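Local coordinates for protein cystathionine gamma-lyase (Saccharomyces cerevisiae, PDB 1N8P) that belongs to the Cys/Met metabolism family of pyridoxal-5'-phosphate-dependent enzymes and binds pyridoxal-5'-phosphate within an assembly of four chains, at residues 45-48 and 52-55; 184-189 and 301-306; 264-269 and 375-380; 310-313 and 317-320; 329-334 and 340-345. One frame throughout, in Å; residues are numbered along the deposited sequence.

Contact 1: 45-48 and 52-55; sequences GTYE and SQNP
The ring of Y47 lies against the end of the loop at Q53 and N54 and the helix start at P55, and each neighbour meets a different part of it. P55 covers one face: its CD sits 4.0 Å from the centroid of the Y47 ring and 12° off the ring normal, a CH-pi contact almost centred on the ring. Q53 comes in at the rim instead, where its CG lies in the ring plane, 3.5 Å from Y47 CE2. The chain of Q53 bends at its second torsion (chi2 73°), so that OE1 accepts the backbone N of N54 at 2.9 Å, on a lone pair. The phenol end of Y47 reaches past this group to hydrogen-bond E58, and H22 of the second subunit brings its ring nearly parallel to that of Y47, at a subunit boundary. The side chain of S52 is about 10 Å from a bound pyridoxal-5'-phosphate. All this surrounds a helix start, N54 at the N-cap position and P55 in the first turn of helix 55-67.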
loop_
_atom_site.group_PDB
_atom_site.type_symbol
_atom_site.label_atom_id
_atom_site.label_comp_id
_atom_site.label_asym_id
_atom_site.label_seq_id
_atom_site.Cartn_x
_atom_site.Cartn_y
_atom_site.Cartn_z
ATOM N N GLY A 45 17.885 3.868 -18.367
ATOM C CA GLY A 45 17.805 2.687 -17.526
ATOM C C GLY A 45 16.961 1.638 -18.240
ATOM O O GLY A 45 15.898 1.955 -18.787
ATOM N N THR A 46 17.441 0.394 -18.222
ATOM C CA THR A 46 16.803 -0.747 -18.881
ATOM C C THR A 46 15.263 -0.820 -18.886
ATOM O O THR A 46 14.687 -1.715 -19.523
ATOM C CB THR A 46 17.354 -2.068 -18.302
ATOM O OG1 THR A 46 18.778 -2.097 -18.453
ATOM C CG2 THR A 46 16.754 -3.269 -19.028
ATOM N N TYR A 47 14.593 0.097 -18.187
ATOM C CA TYR A 47 13.131 0.093 -18.165
ATOM C C TYR A 47 12.558 1.239 -18.996
ATOM O O TYR A 47 13.000 2.389 -18.871
ATOM C CB TYR A 47 12.605 0.182 -16.725
ATOM C CG TYR A 47 13.010 -0.991 -15.852
ATOM C CD1 TYR A 47 14.040 -0.863 -14.919
ATOM C CD2 TYR A 47 12.393 -2.243 -15.987
ATOM C CE1 TYR A 47 14.455 -1.952 -14.141
ATOM C CE2 TYR A 47 12.803 -3.338 -15.212
ATOM C CZ TYR A 47 13.837 -3.179 -14.293
ATOM O OH TYR A 47 14.265 -4.242 -13.532
ATOM N N GLU A 48 11.576 0.915 -19.842
ATOM C CA GLU A 48 10.924 1.898 -20.717
ATOM C C GLU A 48 9.444 2.067 -20.389
ATOM O O GLU A 48 8.937 3.192 -20.336
ATOM C CB GLU A 48 11.071 1.478 -22.181
ATOM C CG GLU A 48 10.705 0.023 -22.442
ATOM C CD GLU A 48 10.764 -0.313 -23.913
ATOM O OE1 GLU A 48 11.796 -0.006 -24.541
ATOM O OE2 GLU A 48 9.783 -0.878 -24.446
ATOM N N SER A 52 5.544 -3.434 -20.290
ATOM C CA SER A 52 6.562 -4.227 -20.962
ATOM C C SER A 52 7.509 -4.834 -19.936
ATOM O O SER A 52 8.150 -5.855 -20.212
ATOM C CB SER A 52 7.363 -3.376 -21.942
ATOM O OG SER A 52 8.345 -4.178 -22.587
ATOM N N GLN A 53 7.595 -4.196 -18.766
ATOM C CA GLN A 53 8.444 -4.673 -17.667
ATOM C C GLN A 53 8.697 -3.605 -16.615
ATOM O O GLN A 53 8.883 -2.435 -16.952
ATOM C CB GLN A 53 9.804 -5.160 -18.192
ATOM C CG GLN A 53 10.858 -5.472 -17.113
ATOM C CD GLN A 53 10.570 -6.737 -16.347
ATOM O OE1 GLN A 53 9.585 -6.825 -15.620
ATOM N NE2 GLN A 53 11.428 -7.730 -16.507
ATOM N N ASN A 54 8.702 -4.026 -15.347
ATOM C CA ASN A 54 8.976 -3.153 -14.202
ATOM C C ASN A 54 9.737 -3.992 -13.176
ATOM O O ASN A 54 9.507 -5.190 -13.061
ATOM C CB ASN A 54 7.682 -2.628 -13.576
ATOM C CG ASN A 54 7.052 -3.618 -12.599
ATOM O OD1 ASN A 54 6.144 -4.369 -12.964
ATOM N ND2 ASN A 54 7.534 -3.625 -11.352
ATOM N N PRO A 55 10.628 -3.376 -12.402
ATOM C CA PRO A 55 11.429 -4.081 -11.392
ATOM C C PRO A 55 10.755 -5.108 -10.474
ATOM O O PRO A 55 11.248 -6.241 -10.292
ATOM C CB PRO A 55 12.067 -2.940 -10.599
ATOM C CG PRO A 55 11.076 -1.835 -10.750
ATOM C CD PRO A 55 10.702 -1.923 -12.203
#

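Contact 2: 184-189 and 301-306; sequences PYISNP and DALGGG
I186 reaches across to G305 because CG1 stands anti to its own carbonyl carbon (chi1 -63°) and the chain then runs fully extended (chi2 180°), which carries CD1 to 3.7 Å from G305 CA. The same rotation turns the other branch toward the neighbouring peptide, with I186 CG2 3.8 Å from L303 O. Y185 adds a second apolar touch: its ring is swung out beside its carbonyl carbon (chi1 -172°), and CE2 meets L303 CD1 at 3.7 Å, an oblique approach. L303 thus meets two consecutive residues of the helix end, with its CB 4.2 Å from I186 CD1. At G305 the backbone itself forms the surface on which the isoleucine rests. Polar groups of the loop find partners nearby, L303 O accepting from H299 and G305 O from the hydroxyl of Y283. The contact thus joins the end of helix 183-186 to the loop leading into strand 307-312, while helix 253-271 packs against both through V257 and R258, and F8 meets the Y185 ring edge-to-face.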
loop_
_atom_site.group_PDB
_atom_site.type_symbol
_atom_site.label_atom_id
_atom_site.label_comp_id
_atom_site.label_asym_id
_atom_site.label_seq_id
_atom_site.Cartn_x
_atom_site.Cartn_y
_atom_site.Cartn_z
ATOM N N PRO A 184 7.055 -24.551 -5.185
ATOM C CA PRO A 184 8.464 -24.779 -5.505
ATOM C C PRO A 184 9.211 -25.633 -4.466
ATOM O O PRO A 184 9.947 -26.527 -4.813
ATOM C CB PRO A 184 9.015 -23.351 -5.600
ATOM C CG PRO A 184 7.866 -22.631 -6.284
ATOM C CD PRO A 184 6.655 -23.171 -5.533
ATOM N N TYR A 185 8.985 -25.389 -3.189
ATOM C CA TYR A 185 9.686 -26.125 -2.156
ATOM C C TYR A 185 9.623 -27.659 -2.228
ATOM O O TYR A 185 10.640 -28.328 -2.259
ATOM C CB TYR A 185 9.210 -25.659 -0.749
ATOM C CG TYR A 185 10.046 -26.260 0.365
ATOM C CD1 TYR A 185 11.422 -26.021 0.418
ATOM C CD2 TYR A 185 9.491 -27.127 1.300
ATOM C CE1 TYR A 185 12.233 -26.627 1.355
ATOM C CE2 TYR A 185 10.298 -27.747 2.251
ATOM C CZ TYR A 185 11.685 -27.488 2.264
ATOM O OH TYR A 185 12.541 -28.096 3.170
ATOM N N ILE A 186 8.417 -28.210 -2.230
ATOM C CA ILE A 186 8.211 -29.640 -2.255
ATOM C C ILE A 186 8.540 -30.310 -3.576
ATOM O O ILE A 186 8.941 -31.457 -3.586
ATOM C CB ILE A 186 6.733 -30.000 -1.907
ATOM C CG1 ILE A 186 6.412 -29.539 -0.482
ATOM C CG2 ILE A 186 6.499 -31.544 -2.068
ATOM C CD1 ILE A 186 5.014 -29.854 -0.067
ATOM N N SER A 187 8.386 -29.614 -4.692
ATOM C CA SER A 187 8.653 -30.240 -5.965
ATOM C C SER A 187 9.004 -29.300 -7.101
ATOM O O SER A 187 8.636 -28.128 -7.108
ATOM C CB SER A 187 7.449 -31.073 -6.356
ATOM O OG SER A 187 7.669 -31.723 -7.591
ATOM N N ASN A 188 9.713 -29.842 -8.081
ATOM C CA ASN A 188 10.148 -29.085 -9.256
ATOM C C ASN A 188 9.867 -29.874 -10.532
ATOM O O ASN A 188 10.789 -30.469 -11.115
ATOM C CB ASN A 188 11.646 -28.785 -9.167
ATOM C CG ASN A 188 11.968 -27.755 -8.125
ATOM O OD1 ASN A 188 13.108 -27.643 -7.694
ATOM N ND2 ASN A 188 10.974 -26.979 -7.728
ATOM N N PRO A 189 8.593 -29.864 -10.986
ATOM C CA PRO A 189 8.134 -30.570 -12.182
ATOM C C PRO A 189 9.022 -30.483 -13.423
ATOM O O PRO A 189 9.018 -31.412 -14.223
ATOM C CB PRO A 189 6.728 -29.998 -12.399
ATOM C CG PRO A 189 6.274 -29.736 -11.018
ATOM C CD PRO A 189 7.478 -29.109 -10.379
ATOM N N ASP A 301 11.872 -34.768 0.282
ATOM C CA ASP A 301 11.809 -35.494 1.540
ATOM C C ASP A 301 10.549 -36.313 1.722
ATOM O O ASP A 301 10.295 -36.860 2.795
ATOM C CB ASP A 301 11.970 -34.518 2.687
ATOM C CG ASP A 301 13.331 -33.889 2.701
ATOM O OD1 ASP A 301 14.311 -34.648 2.723
ATOM O OD2 ASP A 301 13.431 -32.648 2.686
ATOM N N ALA A 302 9.788 -36.419 0.645
ATOM C CA ALA A 302 8.529 -37.160 0.621
ATOM C C ALA A 302 7.426 -36.431 1.407
ATOM O O ALA A 302 6.542 -37.075 1.996
ATOM C CB ALA A 302 8.740 -38.564 1.160
ATOM N N LEU A 303 7.490 -35.093 1.408
ATOM C CA LEU A 303 6.510 -34.274 2.110
ATOM C C LEU A 303 5.189 -34.388 1.360
ATOM O O LEU A 303 5.159 -34.267 0.139
ATOM C CB LEU A 303 6.988 -32.821 2.169
ATOM C CG LEU A 303 8.246 -32.544 3.015
ATOM C CD1 LEU A 303 8.784 -31.133 2.775
ATOM C CD2 LEU A 303 7.911 -32.735 4.445
ATOM N N GLY A 304 4.105 -34.642 2.090
ATOM C CA GLY A 304 2.807 -34.808 1.457
ATOM C C GLY A 304 2.100 -33.530 1.093
ATOM O O GLY A 304 1.187 -33.514 0.277
ATOM N N GLY A 305 2.519 -32.437 1.700
ATOM C CA GLY A 305 1.902 -31.155 1.385
ATOM C C GLY A 305 1.125 -30.645 2.573
ATOM O O GLY A 305 1.374 -31.082 3.691
ATOM N N GLY A 306 0.187 -29.738 2.327
ATOM C CA GLY A 306 -0.627 -29.188 3.394
ATOM C C GLY A 306 -2.101 -29.495 3.219
ATOM O O GLY A 306 -2.905 -29.136 4.060
#

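Contact 3: 264-269 and 375-380; sequences ANKIAE and EDTDDL
Apolar touches make up most of this contact between two helices. K266 lays the end of its aliphatic chain across T377, the two side chains crossing at about a right angle, with CE 3.7 Å from T377 CG2. A bend at the third torsion of the lysine (chi3 57°) turns that end over the methyl group. Deeper in, I267 CD1 approaches L380 CB at 4.2 Å, and I308 of strand 307-312 also packs on I267. The partner segment is the start of helix 377-392, the last helix of the chain, set alongside helix 253-271. D376 is its N-cap, and OD1 of D376 accepts weakly from D378 N at 2.8 Å and from D379 N at 3.3 Å. Charge contributes more loosely. K266 NZ and D378 OD1 stand 4.1 Å apart, beyond salt-bridge range but near enough for a probable mild attraction at the exposed edge. The hydroxyl of T377 is hydrogen-bonded to S263, on helix 253-271 about one turn before K266, so this threonine offers its methyl to the lysine and its oxygen to the serine. D379 turns instead to the third subunit, where its OD2 bonds T10 OG1 and K7 N.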
loop_
_atom_site.group_PDB
_atom_site.type_symbol
_atom_site.label_atom_id
_atom_site.label_comp_id
_atom_site.label_asym_id
_atom_site.label_seq_id
_atom_site.Cartn_x
_atom_site.Cartn_y
_atom_site.Cartn_z
ATOM N N ALA A 264 0.261 -31.587 8.530
ATOM C CA ALA A 264 -0.730 -32.342 7.742
ATOM C C ALA A 264 -0.445 -33.832 7.756
ATOM O O ALA A 264 -1.358 -34.643 7.736
ATOM C CB ALA A 264 -0.780 -31.832 6.299
ATOM N N ASN A 265 0.831 -34.188 7.785
ATOM C CA ASN A 265 1.216 -35.576 7.843
ATOM C C ASN A 265 0.804 -36.114 9.201
ATOM O O ASN A 265 0.156 -37.146 9.269
ATOM C CB ASN A 265 2.724 -35.722 7.659
ATOM C CG ASN A 265 3.201 -37.147 7.878
ATOM O OD1 ASN A 265 3.380 -37.588 9.015
ATOM N ND2 ASN A 265 3.396 -37.878 6.786
ATOM N N LYS A 266 1.174 -35.415 10.274
ATOM C CA LYS A 266 0.825 -35.841 11.624
ATOM C C LYS A 266 -0.684 -35.853 11.859
ATOM O O LYS A 266 -1.172 -36.507 12.788
ATOM C CB LYS A 266 1.501 -34.956 12.674
ATOM C CG LYS A 266 2.893 -35.394 13.076
ATOM C CD LYS A 266 3.435 -34.527 14.198
ATOM C CE LYS A 266 2.511 -34.557 15.415
ATOM N NZ LYS A 266 3.058 -33.793 16.580
ATOM N N ILE A 267 -1.424 -35.136 11.024
ATOM C CA ILE A 267 -2.877 -35.108 11.139
ATOM C C ILE A 267 -3.494 -36.243 10.305
ATOM O O ILE A 267 -4.530 -36.802 10.670
ATOM C CB ILE A 267 -3.443 -33.756 10.677
ATOM C CG1 ILE A 267 -3.167 -32.701 11.745
ATOM C CG2 ILE A 267 -4.927 -33.861 10.428
ATOM C CD1 ILE A 267 -3.533 -31.277 11.329
ATOM N N ALA A 268 -2.852 -36.573 9.183
ATOM C CA ALA A 268 -3.306 -37.650 8.309
ATOM C C ALA A 268 -3.121 -38.994 9.035
ATOM O O ALA A 268 -4.006 -39.847 9.035
ATOM C CB ALA A 268 -2.508 -37.640 7.036
ATOM N N GLU A 269 -1.970 -39.176 9.663
ATOM C CA GLU A 269 -1.736 -40.404 10.380
ATOM C C GLU A 269 -2.835 -40.546 11.421
ATOM O O GLU A 269 -3.368 -41.632 11.636
ATOM C CB GLU A 269 -0.334 -40.399 11.018
ATOM C CG GLU A 269 0.705 -39.950 10.035
ATOM C CD GLU A 269 2.130 -40.266 10.415
ATOM O OE1 GLU A 269 2.510 -40.154 11.600
ATOM O OE2 GLU A 269 2.886 -40.600 9.482
ATOM N N GLU A 375 -0.334 -22.869 12.393
ATOM C CA GLU A 375 -0.592 -22.744 13.832
ATOM C C GLU A 375 0.095 -23.952 14.488
ATOM O O GLU A 375 0.633 -24.794 13.794
ATOM C CB GLU A 375 -2.104 -22.786 14.127
ATOM C CG GLU A 375 -3.006 -21.808 13.320
ATOM C CD GLU A 375 -3.391 -22.361 11.970
ATOM O OE1 GLU A 375 -4.383 -21.889 11.384
ATOM O OE2 GLU A 375 -2.699 -23.266 11.478
ATOM N N ASP A 376 0.075 -24.048 15.811
ATOM C CA ASP A 376 0.689 -25.180 16.482
ATOM C C ASP A 376 0.104 -26.529 15.970
ATOM O O ASP A 376 -1.076 -26.618 15.643
ATOM C CB ASP A 376 0.488 -25.049 17.987
ATOM C CG ASP A 376 1.188 -26.149 18.761
ATOM O OD1 ASP A 376 0.799 -27.315 18.634
ATOM O OD2 ASP A 376 2.144 -25.861 19.497
ATOM N N THR A 377 0.928 -27.573 15.884
ATOM C CA THR A 377 0.459 -28.874 15.398
ATOM C C THR A 377 -0.556 -29.562 16.300
ATOM O O THR A 377 -1.567 -30.050 15.826
ATOM C CB THR A 377 1.610 -29.876 15.185
ATOM O OG1 THR A 377 2.443 -29.444 14.109
ATOM C CG2 THR A 377 1.047 -31.240 14.836
ATOM N N ASP A 378 -0.259 -29.632 17.594
ATOM C CA ASP A 378 -1.157 -30.267 18.550
ATOM C C ASP A 378 -2.480 -29.517 18.677
ATOM O O ASP A 378 -3.550 -30.134 18.744
ATOM C CB ASP A 378 -0.479 -30.397 19.908
ATOM C CG ASP A 378 0.631 -31.443 19.910
ATOM O OD1 ASP A 378 0.405 -32.584 19.430
ATOM O OD2 ASP A 378 1.737 -31.127 20.400
ATOM N N ASP A 379 -2.421 -28.189 18.694
ATOM C CA ASP A 379 -3.638 -27.394 18.781
ATOM C C ASP A 379 -4.578 -27.745 17.612
ATOM O O ASP A 379 -5.806 -27.740 17.746
ATOM C CB ASP A 379 -3.290 -25.915 18.695
ATOM C CG ASP A 379 -2.455 -25.442 19.836
ATOM O OD1 ASP A 379 -1.922 -26.265 20.584
ATOM O OD2 ASP A 379 -2.322 -24.226 19.971
ATOM N N LEU A 380 -3.988 -28.027 16.454
ATOM C CA LEU A 380 -4.749 -28.354 15.262
ATOM C C LEU A 380 -5.176 -29.810 15.290
ATOM O O LEU A 380 -6.305 -30.144 14.939
ATOM C CB LEU A 380 -3.912 -28.073 14.033
ATOM C CG LEU A 380 -3.582 -26.620 13.715
ATOM C CD1 LEU A 380 -2.453 -26.582 12.675
ATOM C CD2 LEU A 380 -4.826 -25.895 13.217
#

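Contact 4: 310-313 and 317-320; sequences FRIK and EAAS
I312 packing on A318 and A319 is a small apolar contact between a strand and the helix that follows it at once in sequence, an instance of the beta-alpha connection. Strand 307-312 ends at the isoleucine, a short turn reverses the chain, and helix 316-325 starts back across the sheet; strand 330-331 later joins the same sheet in parallel sense with 307-312, completing a beta-alpha-beta crossover. The backbones approach to 6.9 Å between the CA atoms of I312 and A319, a short spacing that goes with the small side chains on this side of the helix. From the strand the burden falls on one residue. I312 points toward the helix while R311, next to it, points away and forms a salt bridge with D366. L388 and A391 of helix 377-392 touch I312 and A318 respectively, so the last helix of the chain closes over the same apolar patch, and V368 of the adjacent strand packs on A319. Within the contact, the CG1 branch of I312 does the touching. Its outer bond extends the branch toward the helix (chi2 -178°), and CD1 faces both alanine methyls, 3.5 Å from A318 CB and 4.2 Å from A319 CB.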
loop_
_atom_site.group_PDB
_atom_site.type_symbol
_atom_site.label_atom_id
_atom_site.label_comp_id
_atom_site.label_asym_id
_atom_site.label_seq_id
_atom_site.Cartn_x
_atom_site.Cartn_y
_atom_site.Cartn_z
ATOM N N PHE A 310 -10.459 -36.268 3.327
ATOM C CA PHE A 310 -10.878 -37.483 3.998
ATOM C C PHE A 310 -12.374 -37.510 4.056
ATOM O O PHE A 310 -12.998 -36.483 3.829
ATOM C CB PHE A 310 -10.252 -37.559 5.405
ATOM C CG PHE A 310 -10.935 -36.709 6.429
ATOM C CD1 PHE A 310 -11.834 -37.273 7.324
ATOM C CD2 PHE A 310 -10.715 -35.340 6.477
ATOM C CE1 PHE A 310 -12.498 -36.489 8.237
ATOM C CE2 PHE A 310 -11.377 -34.560 7.389
ATOM C CZ PHE A 310 -12.267 -35.131 8.266
ATOM N N ARG A 311 -12.942 -38.688 4.313
ATOM C CA ARG A 311 -14.392 -38.861 4.389
ATOM C C ARG A 311 -14.692 -39.416 5.761
ATOM O O ARG A 311 -14.031 -40.350 6.196
ATOM C CB ARG A 311 -14.877 -39.814 3.277
ATOM C CG ARG A 311 -14.069 -41.114 3.139
ATOM C CD ARG A 311 -14.275 -41.861 1.789
ATOM N NE ARG A 311 -15.581 -42.504 1.661
ATOM C CZ ARG A 311 -16.684 -41.848 1.354
ATOM N NH1 ARG A 311 -16.613 -40.550 1.138
ATOM N NH2 ARG A 311 -17.848 -42.470 1.306
ATOM N N ILE A 312 -15.674 -38.852 6.455
ATOM C CA ILE A 312 -15.984 -39.334 7.800
ATOM C C ILE A 312 -16.977 -40.500 7.895
ATOM O O ILE A 312 -17.792 -40.704 6.996
ATOM C CB ILE A 312 -16.461 -38.184 8.691
ATOM C CG1 ILE A 312 -17.068 -37.091 7.832
ATOM C CG2 ILE A 312 -15.305 -37.620 9.487
ATOM C CD1 ILE A 312 -17.511 -35.919 8.642
ATOM N N LYS A 313 -16.894 -41.254 8.999
ATOM C CA LYS A 313 -17.739 -42.431 9.237
ATOM C C LYS A 313 -19.230 -42.131 9.246
ATOM O O LYS A 313 -19.981 -42.751 10.009
ATOM C CB LYS A 313 -17.337 -43.128 10.557
ATOM N N GLU A 317 -24.048 -34.697 6.340
ATOM C CA GLU A 317 -24.247 -33.901 7.548
ATOM C C GLU A 317 -22.932 -33.894 8.329
ATOM O O GLU A 317 -22.318 -32.853 8.544
ATOM C CB GLU A 317 -25.315 -34.520 8.439
ATOM C CG GLU A 317 -26.537 -34.979 7.711
ATOM C CD GLU A 317 -27.190 -33.862 6.978
ATOM O OE1 GLU A 317 -27.600 -32.888 7.645
ATOM O OE2 GLU A 317 -27.288 -33.964 5.738
ATOM N N ALA A 318 -22.513 -35.074 8.759
ATOM C CA ALA A 318 -21.284 -35.196 9.502
ATOM C C ALA A 318 -20.199 -34.279 8.929
ATOM O O ALA A 318 -19.418 -33.702 9.676
ATOM C CB ALA A 318 -20.822 -36.645 9.482
ATOM N N ALA A 319 -20.153 -34.149 7.606
ATOM C CA ALA A 319 -19.154 -33.316 6.943
ATOM C C ALA A 319 -19.499 -31.849 7.074
ATOM O O ALA A 319 -18.698 -31.052 7.558
ATOM C CB ALA A 319 -19.035 -33.687 5.474
ATOM N N SER A 320 -20.688 -31.475 6.630
ATOM C CA SER A 320 -21.090 -30.088 6.750
ATOM C C SER A 320 -20.905 -29.703 8.223
ATOM O O SER A 320 -20.499 -28.593 8.544
ATOM C CB SER A 320 -22.549 -29.938 6.339
ATOM O OG SER A 320 -22.809 -28.623 5.888
#

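Contact 5: 329-334 and 340-345; sequences FTLAES and SLLEVP
Segments 329-334 and 340-345 run side by side as a short parallel pair of strands, T330 opposite L341 and L331 opposite L342, tied by T330 N to S340 O at 3.1 Å, L342 N to T330 O at 3.1 Å and a weak bond from A332 N to L342 O. T330 and L341 lie on one face of the sheet, where L341 CD2 comes 3.5 Å from T330 CB. L331 and L342 occupy the other, their CD1 and CD2 atoms 3.9 Å apart. Just before the pairing begins, S340 places CB over a face of the F329 ring, 3.8 Å from its centroid and offset toward the rim, a CH-pi contact, while L341 O sits at the ring edge. Beyond the strands, the carboxylates of E333 and E343 converge, OE1 to OE2 at 3.2 Å, with no hydrogen bond between them; T349 bonds E343 OE2 and, weakly, E333 OE1, and the salt bridge from R369 to E343 probably offsets some repulsion. Strand 367-371 flanks strand 341-343 on its far side, helix 316-325 covers L331 and L342, helix 377-392 packs on F329, and the backbone of L331 bonds to the fourth subunit.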
loop_
_atom_site.group_PDB
_atom_site.type_symbol
_atom_site.label_atom_id
_atom_site.label_comp_id
_atom_site.label_asym_id
_atom_site.label_seq_id
_atom_site.Cartn_x
_atom_site.Cartn_y
_atom_site.Cartn_z
ATOM N N PHE A 329 -9.650 -24.386 12.293
ATOM C CA PHE A 329 -9.720 -24.399 10.826
ATOM C C PHE A 329 -10.857 -23.486 10.454
ATOM O O PHE A 329 -11.817 -23.372 11.188
ATOM C CB PHE A 329 -9.970 -25.811 10.280
ATOM C CG PHE A 329 -8.785 -26.709 10.404
ATOM C CD1 PHE A 329 -8.374 -27.155 11.636
ATOM C CD2 PHE A 329 -8.050 -27.063 9.288
ATOM C CE1 PHE A 329 -7.243 -27.946 11.762
ATOM C CE2 PHE A 329 -6.918 -27.849 9.406
ATOM C CZ PHE A 329 -6.518 -28.288 10.652
ATOM N N THR A 330 -10.772 -22.835 9.315
ATOM C CA THR A 330 -11.829 -21.915 8.951
ATOM C C THR A 330 -12.538 -22.291 7.676
ATOM O O THR A 330 -11.924 -22.442 6.627
ATOM C CB THR A 330 -11.268 -20.481 8.881
ATOM O OG1 THR A 330 -10.939 -20.063 10.213
ATOM C CG2 THR A 330 -12.244 -19.527 8.281
ATOM N N LEU A 331 -13.853 -22.446 7.786
ATOM C CA LEU A 331 -14.677 -22.818 6.650
ATOM C C LEU A 331 -14.682 -21.696 5.627
ATOM O O LEU A 331 -15.147 -20.592 5.900
ATOM C CB LEU A 331 -16.097 -23.114 7.123
ATOM C CG LEU A 331 -17.069 -23.676 6.099
ATOM C CD1 LEU A 331 -16.607 -25.040 5.643
ATOM C CD2 LEU A 331 -18.435 -23.764 6.736
ATOM N N ALA A 332 -14.147 -21.991 4.445
ATOM C CA ALA A 332 -14.062 -21.020 3.356
ATOM C C ALA A 332 -13.605 -21.731 2.088
ATOM O O ALA A 332 -13.561 -22.954 2.040
ATOM C CB ALA A 332 -13.077 -19.939 3.714
ATOM N N GLU A 333 -13.300 -20.960 1.053
ATOM C CA GLU A 333 -12.797 -21.513 -0.193
ATOM C C GLU A 333 -11.317 -21.219 -0.141
ATOM O O GLU A 333 -10.820 -20.732 0.856
ATOM C CB GLU A 333 -13.418 -20.838 -1.416
ATOM C CG GLU A 333 -14.853 -21.261 -1.718
ATOM C CD GLU A 333 -14.948 -22.628 -2.367
ATOM O OE1 GLU A 333 -14.397 -23.606 -1.803
ATOM O OE2 GLU A 333 -15.581 -22.723 -3.444
ATOM N N SER A 334 -10.615 -21.513 -1.219
ATOM C CA SER A 334 -9.175 -21.313 -1.295
ATOM C C SER A 334 -8.395 -22.260 -0.405
ATOM O O SER A 334 -8.963 -23.201 0.167
ATOM C CB SER A 334 -8.780 -19.892 -0.958
ATOM O OG SER A 334 -7.437 -19.668 -1.343
ATOM N N SER A 340 -5.145 -22.128 8.759
ATOM C CA SER A 340 -5.912 -23.323 8.412
ATOM C C SER A 340 -7.294 -23.072 7.804
ATOM O O SER A 340 -8.004 -22.147 8.188
ATOM C CB SER A 340 -6.071 -24.197 9.650
ATOM O OG SER A 340 -4.805 -24.591 10.132
ATOM N N LEU A 341 -7.663 -23.910 6.841
ATOM C CA LEU A 341 -8.963 -23.802 6.190
ATOM C C LEU A 341 -9.547 -25.174 5.883
ATOM O O LEU A 341 -8.836 -26.156 5.801
ATOM C CB LEU A 341 -8.850 -22.996 4.899
ATOM C CG LEU A 341 -8.349 -21.556 5.070
ATOM C CD1 LEU A 341 -8.524 -20.829 3.748
ATOM C CD2 LEU A 341 -9.117 -20.828 6.164
ATOM N N LEU A 342 -10.854 -25.261 5.747
ATOM C CA LEU A 342 -11.428 -26.546 5.415
ATOM C C LEU A 342 -12.647 -26.316 4.531
ATOM O O LEU A 342 -13.358 -25.330 4.659
ATOM C CB LEU A 342 -11.731 -27.341 6.682
ATOM C CG LEU A 342 -13.099 -27.349 7.327
ATOM C CD1 LEU A 342 -13.038 -28.285 8.499
ATOM C CD2 LEU A 342 -13.498 -25.964 7.764
ATOM N N GLU A 343 -12.852 -27.219 3.589
ATOM C CA GLU A 343 -13.948 -27.076 2.641
ATOM C C GLU A 343 -14.520 -28.439 2.249
ATOM O O GLU A 343 -13.905 -29.476 2.507
ATOM C CB GLU A 343 -13.413 -26.307 1.421
ATOM C CG GLU A 343 -14.263 -26.317 0.203
ATOM C CD GLU A 343 -13.626 -27.102 -0.922
ATOM O OE1 GLU A 343 -12.916 -28.092 -0.653
ATOM O OE2 GLU A 343 -13.855 -26.738 -2.087
ATOM N N VAL A 344 -15.711 -28.433 1.663
ATOM C CA VAL A 344 -16.371 -29.659 1.211
ATOM C C VAL A 344 -16.524 -29.526 -0.293
ATOM O O VAL A 344 -17.560 -29.094 -0.771
ATOM C CB VAL A 344 -17.773 -29.803 1.823
ATOM C CG1 VAL A 344 -18.452 -31.038 1.265
ATOM C CG2 VAL A 344 -17.677 -29.872 3.342
ATOM N N PRO A 345 -15.498 -29.910 -1.056
ATOM C CA PRO A 345 -15.546 -29.806 -2.510
ATOM C C PRO A 345 -16.906 -29.958 -3.160
ATOM O O PRO A 345 -17.269 -29.184 -4.038
ATOM C CB PRO A 345 -14.549 -30.873 -2.969
ATOM C CG PRO A 345 -14.370 -31.755 -1.762
ATOM C CD PRO A 345 -14.387 -30.779 -0.651
#

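How the contacts relate
From the N terminus, contact 1 closes a tight loop just ahead of helix 55-67 and stands apart, with no touch to the others. Contact 2 then spans more than a hundred residues, joining helix 183-186 to the loop before strand 307-312. Contact 3 opens within that span and closes after it, so the two cross; they also meet in space, where A264 packs on G305 and G306. Contacts 4 and 5 follow in series, both nested within the loop of contact 3, and reach one sheet through strands 307-312, 330-331 and 341-343. L380 of contact 3 packs on F329 and S340 of contact 5, joining the last helix to that sheet.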